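PDB 2DT4: PPC domain-containing protein from Pyrococcus horikoshii, which is of unknown function but folds as a plant- and prokaryote-conserved (PPC) domain and assembles as a trimer of identical subunits. Local coordinates for residues Gly9-Phe14 and Phe117-Lys122; Glu36-Asn41 and Gly77-Lys82; Phe14-Gly19 and Phe112-Phe117; Phe87-Val92 and Gly103-Glu108. One frame throughout, in Å; residues are numbered along the deposited sequence.

How the interactions relate
Interactions 1 and 3 hold the same two strands, 5-16 and 114-123, interaction 3 at the end beside the loop residues. Strand 114-123 bonds to strand 38-46, so interaction 2 continues the sheet towards strand 69-82, and S80 and N78 hand it on to strand 85-95 of interaction 4. All four are buried, but the centres of interactions 4 and 2 lie about 5 and 7 Å from the chain centre, those of 1 and 3 about 14 Å, where the second subunit packs. Interaction 1 adds a salt-bridge network; interaction 2 pairs backbones, with an apolar face and a polar N78 on the other; interaction 3 mixes aromatic packing with intersubunit bonds; interaction 4 gathers histidines at a corner.

Interaction 1: Gly9-Phe14 and Phe117-Lys122; sequences GRTYLF and FLQELK
R10 grips E120 side-on, NE and NH1 each taking one carboxylate oxygen, with the two flat groups turned 47° to one another. NE lies 2.9 Å from E120 OE2 and NH1 3.0 Å from E120 OE1. Both oxygens stay near the guanidinium plane, although NH1 approaches OE1 from above the carboxylate. A bend in R10 (chi3 -71°) turns NE towards the acid, whose own chain runs extended to meet it. K122 NZ reaches E120 OE1 at 2.9 Å from the opposite face of the carboxylate, and OE2 spends its anti lone pair on the backbone N of R10. Four donors thus hold this buried acid, and two cationic neighbours would probably favour its ionised form. Glycine suits position 9, where a CB would run into E120 OE2. R10 NH2 bonds to the backbone O of E33.

Segments 9-14 and 117-122 lie on neighbouring antiparallel strands, 5-16 and 114-123, of the mixed PPC-domain sheet, and T11 and Y12 also pair with a strand of the second subunit, carrying the sheet across the interface. Y12 with L118 is a hydrogen-bonded pair, their side chains lying side by side and pointing the same way, Y12 CD2 3.9 Å from L118 CD2. L118 O lies at the edge of the tyrosine ring, whose OH is bound by E33. On the other face T11 and F117 meet at a slant. T11 CG2, anti to the backbone N, comes 3.5 Å from F117 CE2, its methyl an apolar branch for the ring. L13 CD1 adds an apolar touch on F117 CB at 4.2 Å.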
loop_
_atom_site.group_PDB
_atom_site.type_symbol
_atom_site.label_atom_id
_atom_site.label_comp_id
_atom_site.label_asym_id
_atom_site.label_seq_id
_atom_site.Cartn_x
_atom_site.Cartn_y
_atom_site.Cartn_z
ATOM N N GLY A 9 -13.552 10.733 7.601
ATOM C CA GLY A 9 -14.516 10.165 8.511
ATOM C C GLY A 9 -13.903 9.218 9.501
ATOM O O GLY A 9 -12.770 9.414 9.952
ATOM N N ARG A 10 -14.662 8.182 9.832
ATOM C CA ARG A 10 -14.267 7.201 10.823
ATOM C C ARG A 10 -13.082 6.391 10.322
ATOM O O ARG A 10 -12.945 6.148 9.117
ATOM C CB ARG A 10 -15.453 6.306 11.195
ATOM C CG ARG A 10 -16.552 7.073 11.924
ATOM C CD ARG A 10 -17.851 6.339 11.999
ATOM N NE ARG A 10 -18.501 6.255 10.702
ATOM C CZ ARG A 10 -19.515 5.451 10.369
ATOM N NH1 ARG A 10 -20.008 5.524 9.126
ATOM N NH2 ARG A 10 -20.026 4.603 11.248
ATOM N N THR A 11 -12.246 6.002 11.266
ATOM C CA THR A 11 -10.991 5.287 11.013
ATOM C C THR A 11 -11.005 3.938 11.764
ATOM O O THR A 11 -11.412 3.871 12.922
ATOM C CB THR A 11 -9.830 6.150 11.508
ATOM O OG1 THR A 11 -9.887 7.450 10.890
ATOM C CG2 THR A 11 -8.500 5.526 11.125
ATOM N N TYR A 12 -10.557 2.861 11.109
ATOM C CA TYR A 12 -10.599 1.529 11.674
ATOM C C TYR A 12 -9.347 0.695 11.393
ATOM O O TYR A 12 -8.688 0.861 10.369
ATOM C CB TYR A 12 -11.793 0.740 11.123
ATOM C CG TYR A 12 -13.168 1.406 11.215
ATOM C CD1 TYR A 12 -14.055 1.059 12.217
ATOM C CD2 TYR A 12 -13.577 2.352 10.279
ATOM C CE1 TYR A 12 -15.310 1.624 12.282
ATOM C CE2 TYR A 12 -14.834 2.899 10.329
ATOM C CZ TYR A 12 -15.687 2.542 11.337
ATOM O OH TYR A 12 -16.968 3.077 11.366
ATOM N N LEU A 13 -9.039 -0.203 12.317
ATOM C CA LEU A 13 -7.948 -1.158 12.186
ATOM C C LEU A 13 -8.412 -2.410 12.899
ATOM O O LEU A 13 -8.762 -2.333 14.075
ATOM C CB LEU A 13 -6.654 -0.619 12.818
ATOM C CG LEU A 13 -5.464 -1.580 12.676
ATOM C CD1 LEU A 13 -5.119 -1.856 11.212
ATOM C CD2 LEU A 13 -4.271 -1.021 13.437
ATOM N N PHE A 14 -8.449 -3.532 12.185
ATOM C CA PHE A 14 -9.055 -4.745 12.730
ATOM C C PHE A 14 -8.525 -5.993 12.073
ATOM O O PHE A 14 -8.002 -5.963 10.933
ATOM C CB PHE A 14 -10.591 -4.708 12.613
ATOM C CG PHE A 14 -11.107 -4.391 11.237
ATOM C CD1 PHE A 14 -11.190 -5.365 10.254
ATOM C CD2 PHE A 14 -11.475 -3.112 10.921
ATOM C CE1 PHE A 14 -11.636 -5.039 8.961
ATOM C CE2 PHE A 14 -11.927 -2.786 9.663
ATOM C CZ PHE A 14 -11.991 -3.741 8.669
ATOM N N PHE A 117 -6.854 -1.953 7.478
ATOM C CA PHE A 117 -6.977 -0.546 7.817
ATOM C C PHE A 117 -8.030 0.025 6.870
ATOM O O PHE A 117 -7.963 -0.193 5.661
ATOM C CB PHE A 117 -5.672 0.236 7.647
ATOM C CG PHE A 117 -5.833 1.713 7.826
ATOM C CD1 PHE A 117 -5.816 2.568 6.745
ATOM C CD2 PHE A 117 -6.025 2.248 9.096
ATOM C CE1 PHE A 117 -5.974 3.958 6.920
ATOM C CE2 PHE A 117 -6.176 3.630 9.265
ATOM C CZ PHE A 117 -6.139 4.468 8.186
ATOM N N LEU A 118 -8.991 0.751 7.433
ATOM C CA LEU A 118 -10.080 1.313 6.646
ATOM C C LEU A 118 -10.332 2.744 7.066
ATOM O O LEU A 118 -10.506 3.016 8.258
ATOM C CB LEU A 118 -11.330 0.471 6.803
ATOM C CG LEU A 118 -12.462 0.863 5.878
ATOM C CD1 LEU A 118 -13.321 -0.347 5.586
ATOM C CD2 LEU A 118 -13.347 1.990 6.435
ATOM N N GLN A 119 -10.310 3.671 6.104
ATOM C CA GLN A 119 -10.511 5.089 6.373
ATOM C C GLN A 119 -11.711 5.555 5.569
ATOM O O GLN A 119 -11.656 5.654 4.330
ATOM C CB GLN A 119 -9.255 5.919 6.017
ATOM C CG GLN A 119 -9.456 7.430 6.116
ATOM C CD GLN A 119 -9.798 7.829 7.550
ATOM O OE1 GLN A 119 -10.925 8.313 7.830
ATOM N NE2 GLN A 119 -8.880 7.595 8.454
ATOM N N GLU A 120 -12.766 5.913 6.296
ATOM C CA GLU A 120 -13.966 6.428 5.664
ATOM C C GLU A 120 -13.701 7.833 5.158
ATOM O O GLU A 120 -12.970 8.580 5.798
ATOM C CB GLU A 120 -15.106 6.471 6.699
ATOM C CG GLU A 120 -16.387 7.087 6.205
ATOM C CD GLU A 120 -17.442 7.195 7.269
ATOM O OE1 GLU A 120 -18.628 7.016 6.902
ATOM O OE2 GLU A 120 -17.100 7.470 8.445
ATOM N N LEU A 121 -14.292 8.168 4.011
ATOM C CA LEU A 121 -14.234 9.510 3.426
ATOM C C LEU A 121 -15.647 10.056 3.258
ATOM O O LEU A 121 -16.563 9.299 2.902
ATOM C CB LEU A 121 -13.582 9.422 2.056
ATOM C CG LEU A 121 -12.141 8.903 2.032
ATOM C CD1 LEU A 121 -11.609 8.900 0.610
ATOM C CD2 LEU A 121 -11.179 9.658 2.981
ATOM N N LYS A 122 -15.820 11.352 3.563
ATOM C CA LYS A 122 -17.123 12.007 3.555
ATOM C C LYS A 122 -17.073 13.163 2.569
ATOM O O LYS A 122 -16.125 13.931 2.522
ATOM C CB LYS A 122 -17.473 12.570 4.937
ATOM C CG LYS A 122 -17.417 11.608 6.116
ATOM C CD LYS A 122 -18.573 10.701 6.110
ATOM C CE LYS A 122 -18.949 10.297 7.532
ATOM N NZ LYS A 122 -20.071 9.372 7.643
#

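Interaction 2: Glu36-Asn41 and Gly77-Lys82; sequences ETAIIN and GNVSLK
I40 packs against the backbone of G77, its CG1 only 3.3 Å from G77 C. That approach follows from chi1 of 51°, which sets CG1 between the backbone N and the carbonyl carbon; CD1 is anti to CA, 4.0 Å from N78 N. Glycine suits position 77 because it lets CG1 lie against the backbone; a CB would stand 3.6 Å from I40 CD1. An alanine in place of I40 would probably leave a gap over G77 and take away apolar cover from L118 and V88. Next along that face, A38 CB meets V79 CB at 4.1 Å, the small methyl packing beside the branched valine.

On the other face N78 sits opposite I39. Its chi1 of 55° also puts CG between N and the carbonyl carbon; CB stays 3.4 Å from A38 O, while the amide leads away to R128 and to E115 of the third subunit. T37 turns CG2 towards V79 O, and its OG1 lies 2.7 Å from a water that accepts from L81 N at 3.0 Å and so bridges the segments.

Paired backbone bonds at A38 with V79 and at I40 with G77 flank the non-hydrogen-bonded pair I39 with N78. This is the antiparallel pattern of a beta sheet, here joining strands 38-46 and 69-82 in the mixed sheet of the PPC domain.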
loop_
_atom_site.group_PDB
_atom_site.type_symbol
_atom_site.label_atom_id
_atom_site.label_comp_id
_atom_site.label_asym_id
_atom_site.label_seq_id
_atom_site.Cartn_x
_atom_site.Cartn_y
_atom_site.Cartn_z
ATOM N N GLU A 36 -20.094 4.371 3.109
ATOM C CA GLU A 36 -20.323 4.375 1.681
ATOM C C GLU A 36 -19.030 4.512 0.896
ATOM O O GLU A 36 -18.909 3.913 -0.193
ATOM C CB GLU A 36 -21.240 5.531 1.287
ATOM C CG GLU A 36 -22.667 5.427 1.795
ATOM C CD GLU A 36 -23.654 6.188 0.919
ATOM O OE1 GLU A 36 -23.347 7.338 0.553
ATOM O OE2 GLU A 36 -24.725 5.617 0.604
ATOM N N THR A 37 -18.099 5.336 1.393
ATOM C CA THR A 37 -16.830 5.582 0.714
ATOM C C THR A 37 -15.664 5.396 1.679
ATOM O O THR A 37 -15.691 5.933 2.764
ATOM C CB THR A 37 -16.784 7.030 0.153
ATOM O OG1 THR A 37 -17.961 7.279 -0.660
ATOM C CG2 THR A 37 -15.571 7.236 -0.733
ATOM N N ALA A 38 -14.624 4.690 1.252
ATOM C CA ALA A 38 -13.451 4.476 2.094
ATOM C C ALA A 38 -12.265 4.044 1.258
ATOM O O ALA A 38 -12.399 3.641 0.107
ATOM C CB ALA A 38 -13.731 3.401 3.113
ATOM N N ILE A 39 -11.129 4.019 1.928
ATOM C CA ILE A 39 -9.907 3.511 1.332
ATOM C C ILE A 39 -9.498 2.411 2.302
ATOM O O ILE A 39 -9.782 2.459 3.513
ATOM C CB ILE A 39 -8.752 4.484 0.995
ATOM C CG1 ILE A 39 -8.301 5.286 2.235
ATOM C CG2 ILE A 39 -9.199 5.381 -0.140
ATOM C CD1 ILE A 39 -7.215 4.650 3.048
ATOM N N ILE A 40 -8.869 1.374 1.760
ATOM C CA ILE A 40 -8.420 0.229 2.529
ATOM C C ILE A 40 -6.985 -0.145 2.218
ATOM O O ILE A 40 -6.495 0.002 1.089
ATOM C CB ILE A 40 -9.329 -1.014 2.326
ATOM C CG1 ILE A 40 -9.532 -1.318 0.841
ATOM C CG2 ILE A 40 -10.678 -0.762 2.969
ATOM C CD1 ILE A 40 -10.491 -2.490 0.583
ATOM N N ASN A 41 -6.363 -0.754 3.212
ATOM C CA ASN A 41 -5.021 -1.289 2.987
ATOM C C ASN A 41 -4.936 -2.436 3.973
ATOM O O ASN A 41 -5.610 -2.419 4.989
ATOM C CB ASN A 41 -3.836 -0.333 3.022
ATOM C CG ASN A 41 -3.273 -0.101 4.394
ATOM O OD1 ASN A 41 -3.156 -1.014 5.218
ATOM N ND2 ASN A 41 -2.885 1.132 4.636
ATOM N N GLY A 77 -7.096 -0.815 -1.842
ATOM C CA GLY A 77 -8.326 -0.655 -2.573
ATOM C C GLY A 77 -9.244 0.384 -1.993
ATOM O O GLY A 77 -8.827 1.247 -1.238
ATOM N N ASN A 78 -10.513 0.281 -2.358
ATOM C CA ASN A 78 -11.463 1.292 -1.940
ATOM C C ASN A 78 -12.866 0.710 -1.839
ATOM O O ASN A 78 -13.151 -0.375 -2.348
ATOM C CB ASN A 78 -11.404 2.491 -2.915
ATOM C CG ASN A 78 -11.607 2.088 -4.348
ATOM O OD1 ASN A 78 -12.672 1.557 -4.687
ATOM N ND2 ASN A 78 -10.572 2.276 -5.194
ATOM N N VAL A 79 -13.722 1.451 -1.143
ATOM C CA VAL A 79 -15.154 1.176 -1.011
ATOM C C VAL A 79 -15.884 2.384 -1.595
ATOM O O VAL A 79 -15.509 3.538 -1.342
ATOM C CB VAL A 79 -15.586 0.942 0.461
ATOM C CG1 VAL A 79 -17.065 0.561 0.510
ATOM C CG2 VAL A 79 -14.755 -0.146 1.140
ATOM N N SER A 80 -16.897 2.118 -2.411
ATOM C CA SER A 80 -17.703 3.187 -2.993
ATOM C C SER A 80 -19.052 2.642 -3.374
ATOM O O SER A 80 -19.224 1.458 -3.518
ATOM C CB SER A 80 -16.993 3.869 -4.171
ATOM O OG SER A 80 -16.714 2.983 -5.223
ATOM N N LEU A 81 -20.018 3.523 -3.487
ATOM C CA LEU A 81 -21.366 3.124 -3.870
ATOM C C LEU A 81 -21.420 2.524 -5.270
ATOM O O LEU A 81 -20.856 3.069 -6.204
ATOM C CB LEU A 81 -22.269 4.356 -3.812
ATOM C CG LEU A 81 -23.733 4.301 -4.185
ATOM C CD1 LEU A 81 -24.529 3.494 -3.192
ATOM C CD2 LEU A 81 -24.284 5.730 -4.250
ATOM N N LYS A 82 -22.094 1.390 -5.403
ATOM C CA LYS A 82 -22.408 0.806 -6.702
ATOM C C LYS A 82 -23.800 0.196 -6.582
ATOM O O LYS A 82 -24.057 -0.626 -5.699
ATOM C CB LYS A 82 -21.418 -0.272 -7.131
ATOM C CG LYS A 82 -21.664 -0.893 -8.512
ATOM C CD LYS A 82 -20.690 -1.996 -8.761
ATOM C CE LYS A 82 -20.849 -2.698 -10.098
ATOM N NZ LYS A 82 -19.819 -3.809 -10.182
HETATM O O HOH W 1 -19.414 6.310 -2.661
#

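Interaction 3: Phe14-Gly19 and Phe112-Phe117; sequences FRVPEG and FVAEIF
The F14 ring takes I116 O over the centre of one face, 3.9 Å above its plane, while V16 CG2 lies in plane at its edge. At the F112 ring the edge is met by E18 OE2, 3.8 Å from F112 CD1, carboxylate and ring planes standing 79° apart; E18 OE1 turns to Y133 of the second subunit. The strands are an antiparallel pair of the mixed sheet, and F112 and V113, both facing T45, form a classic beta bulge where the chain turns its corner.

F14 and I116 carry much of the packing. With chi1 at 52°, CG stands between the backbone N and the carbonyl carbon, and the F14 side chain slants across that of I116, CE1 3.6 Å from I116 CB. F29 of helix 22-33 also meets this ring, so an alanine at F14 would probably open a gap between helix and sheet and leave I116 without its aromatic cover. V16, beta-branched, sends CG2 to I116 CG1 at 3.8 Å, and its CB lies 4.0 Å from A114 CB.

On the other face R15 NE donates to W138 O of the second subunit, and E115 forms a salt bridge with R128 of that subunit. In the guanidinium plane of R15 a water sits 2.8 Å from NH2 and donates to V16 O and F112 O. The buried N of A114 has no partner in the model.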
loop_
_atom_site.group_PDB
_atom_site.type_symbol
_atom_site.label_atom_id
_atom_site.label_comp_id
_atom_site.label_asym_id
_atom_site.label_seq_id
_atom_site.Cartn_x
_atom_site.Cartn_y
_atom_site.Cartn_z
ATOM N N PHE A 14 -8.449 -3.532 12.185
ATOM C CA PHE A 14 -9.055 -4.745 12.730
ATOM C C PHE A 14 -8.525 -5.993 12.073
ATOM O O PHE A 14 -8.002 -5.963 10.933
ATOM C CB PHE A 14 -10.591 -4.708 12.613
ATOM C CG PHE A 14 -11.107 -4.391 11.237
ATOM C CD1 PHE A 14 -11.190 -5.365 10.254
ATOM C CD2 PHE A 14 -11.475 -3.112 10.921
ATOM C CE1 PHE A 14 -11.636 -5.039 8.961
ATOM C CE2 PHE A 14 -11.927 -2.786 9.663
ATOM C CZ PHE A 14 -11.991 -3.741 8.669
ATOM N N ARG A 15 -8.693 -7.099 12.797
ATOM C CA ARG A 15 -8.453 -8.408 12.249
ATOM C C ARG A 15 -9.746 -9.067 11.846
ATOM O O ARG A 15 -10.677 -9.176 12.637
ATOM C CB ARG A 15 -7.735 -9.309 13.243
ATOM C CG ARG A 15 -7.508 -10.670 12.661
ATOM C CD ARG A 15 -6.441 -11.453 13.345
ATOM N NE ARG A 15 -6.855 -11.870 14.666
ATOM C CZ ARG A 15 -7.430 -13.041 14.963
ATOM N NH1 ARG A 15 -7.723 -13.343 16.233
ATOM N NH2 ARG A 15 -7.767 -13.883 14.028
ATOM N N VAL A 16 -9.771 -9.516 10.601
ATOM C CA VAL A 16 -10.905 -10.221 10.045
ATOM C C VAL A 16 -10.856 -11.680 10.525
ATOM O O VAL A 16 -9.815 -12.316 10.421
ATOM C CB VAL A 16 -10.838 -10.172 8.492
ATOM C CG1 VAL A 16 -11.986 -10.939 7.890
ATOM C CG2 VAL A 16 -10.810 -8.764 7.979
ATOM N N PRO A 17 -11.968 -12.230 11.032
ATOM C CA PRO A 17 -11.972 -13.631 11.460
ATOM C C PRO A 17 -11.549 -14.636 10.390
ATOM O O PRO A 17 -11.890 -14.500 9.215
ATOM C CB PRO A 17 -13.428 -13.853 11.872
ATOM C CG PRO A 17 -13.879 -12.556 12.310
ATOM C CD PRO A 17 -13.243 -11.579 11.331
ATOM N N GLU A 18 -10.823 -15.664 10.837
ATOM C CA GLU A 18 -10.480 -16.811 9.998
ATOM C C GLU A 18 -11.749 -17.367 9.342
ATOM O O GLU A 18 -12.775 -17.605 10.009
ATOM C CB GLU A 18 -9.777 -17.898 10.811
ATOM C CG GLU A 18 -9.410 -19.139 10.002
ATOM C CD GLU A 18 -8.930 -20.304 10.847
ATOM O OE1 GLU A 18 -9.198 -20.332 12.075
ATOM O OE2 GLU A 18 -8.300 -21.197 10.257
ATOM N N GLY A 19 -11.611 -17.659 8.051
ATOM C CA GLY A 19 -12.701 -18.245 7.293
ATOM C C GLY A 19 -13.662 -17.323 6.593
ATOM O O GLY A 19 -14.444 -17.787 5.735
ATOM N N PHE A 112 -7.108 -16.195 6.214
ATOM C CA PHE A 112 -6.565 -16.972 7.349
ATOM C C PHE A 112 -6.386 -15.923 8.416
ATOM O O PHE A 112 -6.978 -15.987 9.470
ATOM C CB PHE A 112 -5.260 -17.738 6.926
ATOM C CG PHE A 112 -4.578 -18.463 8.052
ATOM C CD1 PHE A 112 -5.277 -19.409 8.813
ATOM C CD2 PHE A 112 -3.274 -18.160 8.384
ATOM C CE1 PHE A 112 -4.640 -20.065 9.878
ATOM C CE2 PHE A 112 -2.642 -18.808 9.443
ATOM C CZ PHE A 112 -3.337 -19.756 10.192
ATOM N N VAL A 113 -5.550 -14.934 8.061
ATOM C CA VAL A 113 -5.328 -13.745 8.919
ATOM C C VAL A 113 -5.455 -12.584 7.948
ATOM O O VAL A 113 -4.866 -12.618 6.895
ATOM C CB VAL A 113 -3.957 -13.684 9.593
ATOM C CG1 VAL A 113 -3.683 -12.298 10.284
ATOM C CG2 VAL A 113 -3.833 -14.837 10.602
ATOM N N ALA A 114 -6.139 -11.506 8.378
ATOM C CA ALA A 114 -6.206 -10.292 7.530
ATOM C C ALA A 114 -6.307 -9.128 8.518
ATOM O O ALA A 114 -7.235 -9.096 9.363
ATOM C CB ALA A 114 -7.312 -10.230 6.513
ATOM N N GLU A 115 -5.338 -8.224 8.432
ATOM C CA GLU A 115 -5.221 -7.080 9.294
ATOM C C GLU A 115 -5.451 -5.910 8.360
ATOM O O GLU A 115 -4.599 -5.575 7.513
ATOM C CB GLU A 115 -3.858 -7.037 9.989
ATOM C CG GLU A 115 -3.710 -8.208 10.959
ATOM C CD GLU A 115 -2.321 -8.404 11.531
ATOM O OE1 GLU A 115 -1.381 -7.663 11.198
ATOM O OE2 GLU A 115 -2.143 -9.358 12.324
ATOM N N ILE A 116 -6.660 -5.389 8.464
ATOM C CA ILE A 116 -7.143 -4.339 7.574
ATOM C C ILE A 116 -7.287 -2.955 8.240
ATOM O O ILE A 116 -7.846 -2.834 9.363
ATOM C CB ILE A 116 -8.540 -4.798 7.057
ATOM C CG1 ILE A 116 -8.509 -6.183 6.366
ATOM C CG2 ILE A 116 -9.144 -3.741 6.156
ATOM C CD1 ILE A 116 -7.493 -6.387 5.266
ATOM N N PHE A 117 -6.854 -1.953 7.478
ATOM C CA PHE A 117 -6.977 -0.546 7.817
ATOM C C PHE A 117 -8.030 0.025 6.870
ATOM O O PHE A 117 -7.963 -0.193 5.661
ATOM C CB PHE A 117 -5.672 0.236 7.647
ATOM C CG PHE A 117 -5.833 1.713 7.826
ATOM C CD1 PHE A 117 -5.816 2.568 6.745
ATOM C CD2 PHE A 117 -6.025 2.248 9.096
ATOM C CE1 PHE A 117 -5.974 3.958 6.920
ATOM C CE2 PHE A 117 -6.176 3.630 9.265
ATOM C CZ PHE A 117 -6.139 4.468 8.186
HETATM O O HOH W 2 -7.781 -13.891 11.255
#

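Interaction 4: Phe87-Val92 and Gly103-Glu108; sequences FVHAHV and GGHLVE
H91 and H105 meet through the backbone of the latter: H105 CA lies over the centre of the H91 ring, 3.8 Å from its centroid, a CH-pi contact. The H105 ring itself approaches H89 obliquely, their planes at 50° and centroids 5.0 Å apart, to complete a cluster of three imidazoles. Y61 stacks on H105 as well.

Backbone hydrogen bonds carry the pairing of the hairpin formed by strands 85-95 and 101-104. V92 exchanges two with G104, and beyond the corner at H105 the nearly straight bond from L106 N to A90 O (2.8 Å) ties on the start of the next strand. A water continues the seam, accepting from A90 N and donating to L106 O at 2.8 Å. Glycine suits position 103, where a CB would collide with V92 O.

The apolar contact joins V92 and L106 across the corner, with V92 CG2 3.9 Å from L106 CD1; L23 of helix 22-33 also touches L106.

H89 NE2 binds a glycerol, probably from the crystallisation liquor, so the imidazole cluster could mark a ligand pocket, although its role is unknown.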
loop_
_atom_site.group_PDB
_atom_site.type_symbol
_atom_site.label_atom_id
_atom_site.label_comp_id
_atom_site.label_asym_id
_atom_site.label_seq_id
_atom_site.Cartn_x
_atom_site.Cartn_y
_atom_site.Cartn_z
ATOM N N PHE A 87 -19.530 -1.095 -2.246
ATOM C CA PHE A 87 -18.892 -2.032 -3.147
ATOM C C PHE A 87 -17.360 -1.937 -2.972
ATOM O O PHE A 87 -16.778 -0.847 -2.973
ATOM C CB PHE A 87 -19.267 -1.728 -4.599
ATOM C CG PHE A 87 -18.655 -2.649 -5.584
ATOM C CD1 PHE A 87 -19.285 -3.820 -5.901
ATOM C CD2 PHE A 87 -17.447 -2.353 -6.204
ATOM C CE1 PHE A 87 -18.732 -4.696 -6.835
ATOM C CE2 PHE A 87 -16.880 -3.231 -7.109
ATOM C CZ PHE A 87 -17.559 -4.403 -7.430
ATOM N N VAL A 88 -16.737 -3.094 -2.796
ATOM C CA VAL A 88 -15.317 -3.192 -2.468
ATOM C C VAL A 88 -14.520 -3.560 -3.720
ATOM O O VAL A 88 -14.820 -4.544 -4.400
ATOM C CB VAL A 88 -15.072 -4.215 -1.353
ATOM C CG1 VAL A 88 -13.633 -4.084 -0.836
ATOM C CG2 VAL A 88 -16.074 -4.022 -0.221
ATOM N N HIS A 89 -13.517 -2.739 -4.039
ATOM C CA HIS A 89 -12.629 -2.989 -5.175
ATOM C C HIS A 89 -11.223 -2.969 -4.645
ATOM O O HIS A 89 -10.787 -1.964 -4.098
ATOM C CB HIS A 89 -12.814 -1.961 -6.276
ATOM C CG HIS A 89 -12.050 -2.267 -7.521
ATOM N ND1 HIS A 89 -11.921 -3.554 -8.008
ATOM C CD2 HIS A 89 -11.340 -1.471 -8.360
ATOM C CE1 HIS A 89 -11.188 -3.528 -9.111
ATOM N NE2 HIS A 89 -10.836 -2.278 -9.350
ATOM N N ALA A 90 -10.516 -4.082 -4.785
ATOM C CA ALA A 90 -9.138 -4.156 -4.310
ATOM C C ALA A 90 -8.240 -4.994 -5.192
ATOM O O ALA A 90 -8.691 -5.887 -5.892
ATOM C CB ALA A 90 -9.089 -4.697 -2.902
ATOM N N HIS A 91 -6.946 -4.715 -5.126
ATOM C CA HIS A 91 -5.909 -5.491 -5.818
ATOM C C HIS A 91 -4.985 -6.048 -4.761
ATOM O O HIS A 91 -4.818 -5.460 -3.696
ATOM C CB HIS A 91 -5.084 -4.639 -6.788
ATOM C CG HIS A 91 -5.813 -4.296 -8.050
ATOM N ND1 HIS A 91 -5.261 -4.490 -9.296
ATOM C CD2 HIS A 91 -7.065 -3.834 -8.265
ATOM C CE1 HIS A 91 -6.114 -4.092 -10.222
ATOM N NE2 HIS A 91 -7.218 -3.686 -9.626
ATOM N N VAL A 92 -4.444 -7.228 -5.065
ATOM C CA VAL A 92 -3.569 -7.900 -4.071
ATOM C C VAL A 92 -2.290 -8.393 -4.711
ATOM O O VAL A 92 -2.258 -8.751 -5.885
ATOM C CB VAL A 92 -4.296 -9.106 -3.418
ATOM C CG1 VAL A 92 -5.396 -8.648 -2.497
ATOM C CG2 VAL A 92 -4.786 -10.084 -4.472
ATOM N N GLY A 103 -0.312 -11.779 -8.453
ATOM C CA GLY A 103 -1.271 -10.776 -8.092
ATOM C C GLY A 103 -2.119 -10.258 -9.214
ATOM O O GLY A 103 -1.909 -10.557 -10.409
ATOM N N GLY A 104 -3.036 -9.376 -8.826
ATOM C CA GLY A 104 -3.949 -8.771 -9.761
ATOM C C GLY A 104 -5.128 -8.209 -8.991
ATOM O O GLY A 104 -5.035 -7.981 -7.781
ATOM N N HIS A 105 -6.262 -8.040 -9.664
ATOM C CA HIS A 105 -7.503 -7.676 -9.004
ATOM C C HIS A 105 -7.926 -8.818 -8.090
ATOM O O HIS A 105 -7.853 -9.977 -8.490
ATOM C CB HIS A 105 -8.554 -7.431 -10.087
ATOM C CG HIS A 105 -9.962 -7.439 -9.591
ATOM N ND1 HIS A 105 -10.942 -8.242 -10.130
ATOM C CD2 HIS A 105 -10.557 -6.715 -8.615
ATOM C CE1 HIS A 105 -12.081 -8.004 -9.505
ATOM N NE2 HIS A 105 -11.875 -7.078 -8.587
ATOM N N LEU A 106 -8.408 -8.534 -6.876
ATOM C CA LEU A 106 -8.877 -9.589 -5.996
ATOM C C LEU A 106 -10.317 -9.932 -6.352
ATOM O O LEU A 106 -11.197 -9.101 -6.249
ATOM C CB LEU A 106 -8.812 -9.179 -4.526
ATOM C CG LEU A 106 -9.244 -10.270 -3.552
ATOM C CD1 LEU A 106 -8.356 -11.510 -3.616
ATOM C CD2 LEU A 106 -9.289 -9.695 -2.146
ATOM N N VAL A 107 -10.523 -11.163 -6.794
ATOM C CA VAL A 107 -11.845 -11.678 -7.133
ATOM C C VAL A 107 -12.506 -12.267 -5.891
ATOM O O VAL A 107 -13.667 -11.957 -5.608
ATOM C CB VAL A 107 -11.764 -12.728 -8.266
ATOM C CG1 VAL A 107 -13.159 -13.365 -8.508
ATOM C CG2 VAL A 107 -11.243 -12.055 -9.511
ATOM N N GLU A 108 -11.766 -13.087 -5.144
ATOM C CA GLU A 108 -12.212 -13.568 -3.826
ATOM C C GLU A 108 -11.049 -14.172 -3.077
ATOM O O GLU A 108 -10.072 -14.585 -3.696
ATOM C CB GLU A 108 -13.330 -14.605 -3.962
ATOM C CG GLU A 108 -12.938 -15.847 -4.709
ATOM C CD GLU A 108 -14.018 -16.941 -4.673
ATOM O OE1 GLU A 108 -15.050 -16.787 -5.333
ATOM O OE2 GLU A 108 -13.838 -17.951 -3.980
HETATM O O HOH W 3 -11.867 -6.486 -5.538
#